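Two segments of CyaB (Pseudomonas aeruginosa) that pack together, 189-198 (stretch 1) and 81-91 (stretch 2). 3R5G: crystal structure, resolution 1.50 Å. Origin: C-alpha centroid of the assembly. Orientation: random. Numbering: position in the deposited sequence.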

# COMPACT_ATOMS: atom_id res chain seq x y z
N GLN A 189 20.76 -9.69 -2.29
CA GLN A 189 20.40 -9.95 -0.90
C GLN A 189 21.46 -9.25 -0.06
O GLN A 189 22.65 -9.26 -0.37
CB GLN A 189 20.46 -11.46 -0.60
CG GLN A 189 19.43 -12.25 -1.29
CD GLN A 189 19.75 -13.75 -1.23
OE1 GLN A 189 20.90 -14.16 -1.40
NE2 GLN A 189 18.71 -14.53 -1.09
N VAL A 190 21.03 -8.65 1.08
CA VAL A 190 21.95 -8.07 2.03
C VAL A 190 22.22 -9.07 3.15
O VAL A 190 21.29 -9.71 3.69
CB VAL A 190 21.27 -6.77 2.62
CG1 VAL A 190 22.15 -6.27 3.76
CG2 VAL A 190 21.26 -5.71 1.62
N VAL A 191 23.51 -9.27 3.41
CA VAL A 191 23.97 -10.31 4.33
C VAL A 191 24.70 -9.61 5.50
O VAL A 191 25.51 -8.72 5.30
CB VAL A 191 24.95 -11.24 3.60
CG1 VAL A 191 25.60 -12.25 4.54
CG2 VAL A 191 24.20 -11.94 2.51
N ASP A 192 24.36 -9.99 6.70
CA ASP A 192 24.96 -9.34 7.86
C ASP A 192 26.39 -9.68 7.92
O ASP A 192 26.83 -10.81 7.56
CB ASP A 192 24.32 -9.98 9.08
CG ASP A 192 22.89 -9.46 9.30
OD1 ASP A 192 22.34 -8.76 8.43
OD2 ASP A 192 22.33 -9.71 10.40
N SER A 193 27.21 -8.77 8.36
CA SER A 193 28.64 -9.01 8.45
C SER A 193 29.25 -8.23 9.59
O SER A 193 28.49 -7.47 10.35
CB SER A 193 29.38 -8.71 7.11
OG SER A 193 29.34 -7.33 6.71
N ARG A 194 30.59 -8.38 9.71
CA ARG A 194 31.16 -7.96 10.98
C ARG A 194 31.04 -6.45 11.11
O ARG A 194 30.85 -5.98 12.25
CB ARG A 194 32.64 -8.46 11.24
CG ARG A 194 32.74 -9.82 12.08
CD ARG A 194 32.53 -11.01 11.13
NE ARG A 194 32.76 -10.40 9.83
CZ ARG A 194 32.07 -10.57 8.70
NH1 ARG A 194 32.44 -9.85 7.65
NH2 ARG A 194 31.06 -11.44 8.60
N ARG A 195 31.09 -5.69 10.03
CA ARG A 195 31.25 -4.24 10.13
C ARG A 195 29.90 -3.53 10.12
O ARG A 195 29.89 -2.32 9.98
CB ARG A 195 32.09 -3.69 9.02
CG ARG A 195 33.40 -4.48 8.91
CD ARG A 195 34.34 -3.77 9.73
NE ARG A 195 34.56 -2.44 9.17
CZ ARG A 195 34.84 -1.33 9.86
NH1 ARG A 195 34.86 -1.28 11.23
NH2 ARG A 195 35.01 -0.20 9.19
N ASP A 196 28.82 -4.23 10.39
CA ASP A 196 27.55 -3.52 10.34
C ASP A 196 27.39 -2.39 11.33
O ASP A 196 27.83 -2.52 12.46
CB ASP A 196 26.39 -4.43 10.33
CG ASP A 196 26.35 -5.25 8.99
OD1 ASP A 196 26.64 -4.71 7.84
OD2 ASP A 196 25.83 -6.33 9.11
N LEU A 197 26.69 -1.35 10.90
CA LEU A 197 26.52 -0.16 11.76
C LEU A 197 25.33 -0.35 12.68
O LEU A 197 24.16 -0.43 12.17
CB LEU A 197 26.25 1.01 10.81
CG LEU A 197 25.88 2.36 11.44
CD1 LEU A 197 27.18 2.79 12.18
CD2 LEU A 197 25.51 3.19 10.22
N GLY A 198 25.56 -0.28 13.99
CA GLY A 198 24.42 -0.25 14.83
C GLY A 198 24.65 0.23 16.20
O GLY A 198 23.66 0.11 16.95
OXT GLY A 198 25.79 0.49 16.55
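Stretch 2 81-91: AVSMGIAMRKH

A chain terminus that is largely loop and turn can still pack against a helix if apolar contact, charge pairing and bound water each take a share of the work, and the last ten residues of the deposited CyaB chain illustrate the point. Stretch 2, residues 81-91, is helical throughout, with backbone bonds such as Ile86 N to Val82 O (2.9 Å) and Lys90 N to Ile86 O (3.0 Å). Stretch 1 opens in a strand that began earlier in the chain and includes Gln189 and Val190; farther on it runs as loop and turn to the C-terminus. Its course along the helix is not monotonic: Val190 CA lies 8.0 Å from Val82 CA, Asp192 CA lies 6.8 Å from Ile86 CA and Leu197 CA lies 6.0 Å from Ser83 CA, so the segment advances along the helix and then turns back.

Gln189 makes no contact with the helix. Val190 points toward the helix and is buried, its CG2 lying 3.6 Å from Val82 CG1 and its CG1 3.7 Å from Ile86 CD1. Its carbonyl is also used: Arg89 NH2 donates to Val190 O at 3.1 Å, and water 4 links that same oxygen to Arg89 NH1. The CA-to-CB bond of Val191 points away from the helix.

Asp192 supplies the ionic element. Its CA-to-CB bond points sideways, but the carboxylate comes nearer, and OD1 forms a salt bridge with Arg89 NH2 at 2.8 Å. Asp192 OD1 and Val190 O both approach the guanidinium at its edge, near its plane, where N-H groups can be directed at them. Water 3 reinforces the pairing by joining Asp192 OD2 to Arg89 NE and Ile86 O. The carboxylate also rests on aliphatic atoms, with Asp192 OD1 3.4 Å from Ile86 CG2 and Asp192 OD2 3.5 Å from Lys90 CE.

From Ser193 to Asp196 the chain makes a type I beta turn, closed by Asp196 N to Ser193 O (3.3 Å) and braced by Ser193 N to Asp196 OD2 (2.9 Å). Arg194 and Arg195, at its tip, do not reach the helix. The turn brings the chain back with Asp196 pointing toward it, OD1 3.7 Å from Ile86 CD1, while water 5 connects Asp196 OD2 to Lys90 NZ.

Leu197 packs through CB, 3.9 Å from Ser83 OG. Here water mediates the polar contacts: water 1 donates to Leu197 O and Ser83 O, whereas water 2 accepts from Leu197 N and donates to Ser83 OG and Asp196 OD1. Gly198 ends the chain in its carboxylate.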

# COMPACT_ATOMS: atom_id res chain seq x y z
N ALA A 81 19.82 3.44 5.24
CA ALA A 81 18.57 2.73 5.05
C ALA A 81 18.88 1.21 5.19
O ALA A 81 18.10 0.51 5.76
CB ALA A 81 18.06 2.97 3.62
N VAL A 82 19.91 0.73 4.53
CA VAL A 82 20.14 -0.76 4.59
C VAL A 82 20.56 -1.18 5.98
O VAL A 82 20.17 -2.28 6.43
CB VAL A 82 21.17 -1.08 3.53
CG1 VAL A 82 21.54 -2.61 3.47
CG2 VAL A 82 20.55 -0.79 2.15
N SER A 83 21.37 -0.36 6.66
CA SER A 83 21.79 -0.67 8.04
C SER A 83 20.60 -0.68 8.93
O SER A 83 20.52 -1.54 9.83
CB SER A 83 22.87 0.36 8.53
OG SER A 83 24.00 0.30 7.66
N MET A 84 19.61 0.22 8.73
CA MET A 84 18.37 0.18 9.48
C MET A 84 17.66 -1.16 9.25
O MET A 84 17.20 -1.83 10.20
CB MET A 84 17.56 1.38 9.02
CG MET A 84 16.20 1.39 9.66
SD MET A 84 14.97 2.45 8.90
CE MET A 84 14.76 1.44 7.38
N GLY A 85 17.63 -1.59 7.99
CA GLY A 85 16.97 -2.89 7.74
C GLY A 85 17.68 -4.06 8.41
O GLY A 85 16.98 -4.92 8.96
N ILE A 86 19.02 -4.05 8.40
CA ILE A 86 19.79 -5.08 9.09
C ILE A 86 19.41 -5.12 10.58
O ILE A 86 19.16 -6.18 11.18
CB ILE A 86 21.25 -4.92 8.90
CG1 ILE A 86 21.64 -5.29 7.43
CG2 ILE A 86 22.07 -5.74 9.95
CD1 ILE A 86 23.03 -4.77 7.03
N ALA A 87 19.35 -3.89 11.15
CA ALA A 87 18.99 -3.78 12.51
C ALA A 87 17.60 -4.22 12.84
O ALA A 87 17.34 -4.81 13.92
CB ALA A 87 19.22 -2.29 12.94
N MET A 88 16.60 -3.94 11.99
CA MET A 88 15.25 -4.38 12.19
C MET A 88 15.18 -5.89 12.12
O MET A 88 14.43 -6.48 12.91
CB MET A 88 14.33 -3.75 11.13
CG MET A 88 14.17 -2.23 11.31
SD MET A 88 13.23 -1.57 9.92
CE MET A 88 12.72 0.01 10.62
N ARG A 89 15.89 -6.48 11.17
CA ARG A 89 15.85 -7.97 11.06
C ARG A 89 16.45 -8.57 12.33
O ARG A 89 15.89 -9.63 12.81
CB ARG A 89 16.62 -8.34 9.80
CG ARG A 89 16.69 -9.84 9.60
CD ARG A 89 17.10 -10.26 8.21
NE ARG A 89 18.47 -9.81 7.98
CZ ARG A 89 19.10 -9.89 6.77
NH1 ARG A 89 18.39 -10.44 5.75
NH2 ARG A 89 20.33 -9.49 6.59
N LYS A 90 17.52 -7.97 12.90
CA LYS A 90 18.05 -8.50 14.16
C LYS A 90 17.05 -8.31 15.27
O LYS A 90 16.88 -9.20 16.11
CB LYS A 90 19.36 -7.83 14.55
CG LYS A 90 20.54 -8.12 13.70
CD LYS A 90 21.73 -7.32 14.11
CE LYS A 90 22.90 -7.60 13.16
NZ LYS A 90 24.04 -6.72 13.35
N HIS A 91 16.35 -7.19 15.31
CA HIS A 91 15.45 -6.96 16.43
C HIS A 91 14.23 -7.85 16.34
O HIS A 91 13.60 -8.23 17.33
CB HIS A 91 15.04 -5.49 16.45
CG HIS A 91 14.42 -5.10 17.74
ND1 HIS A 91 15.12 -5.10 18.92
CD2 HIS A 91 13.18 -4.62 18.00
CE1 HIS A 91 14.31 -4.69 19.88
NE2 HIS A 91 13.14 -4.37 19.35
O HOH W 1 23.00 -2.54 10.88
O HOH W 2 25.74 -1.73 8.26
O HOH W 3 19.97 -8.72 10.24
O HOH W 4 18.96 -10.80 2.84
O HOH W 5 25.56 -7.53 11.48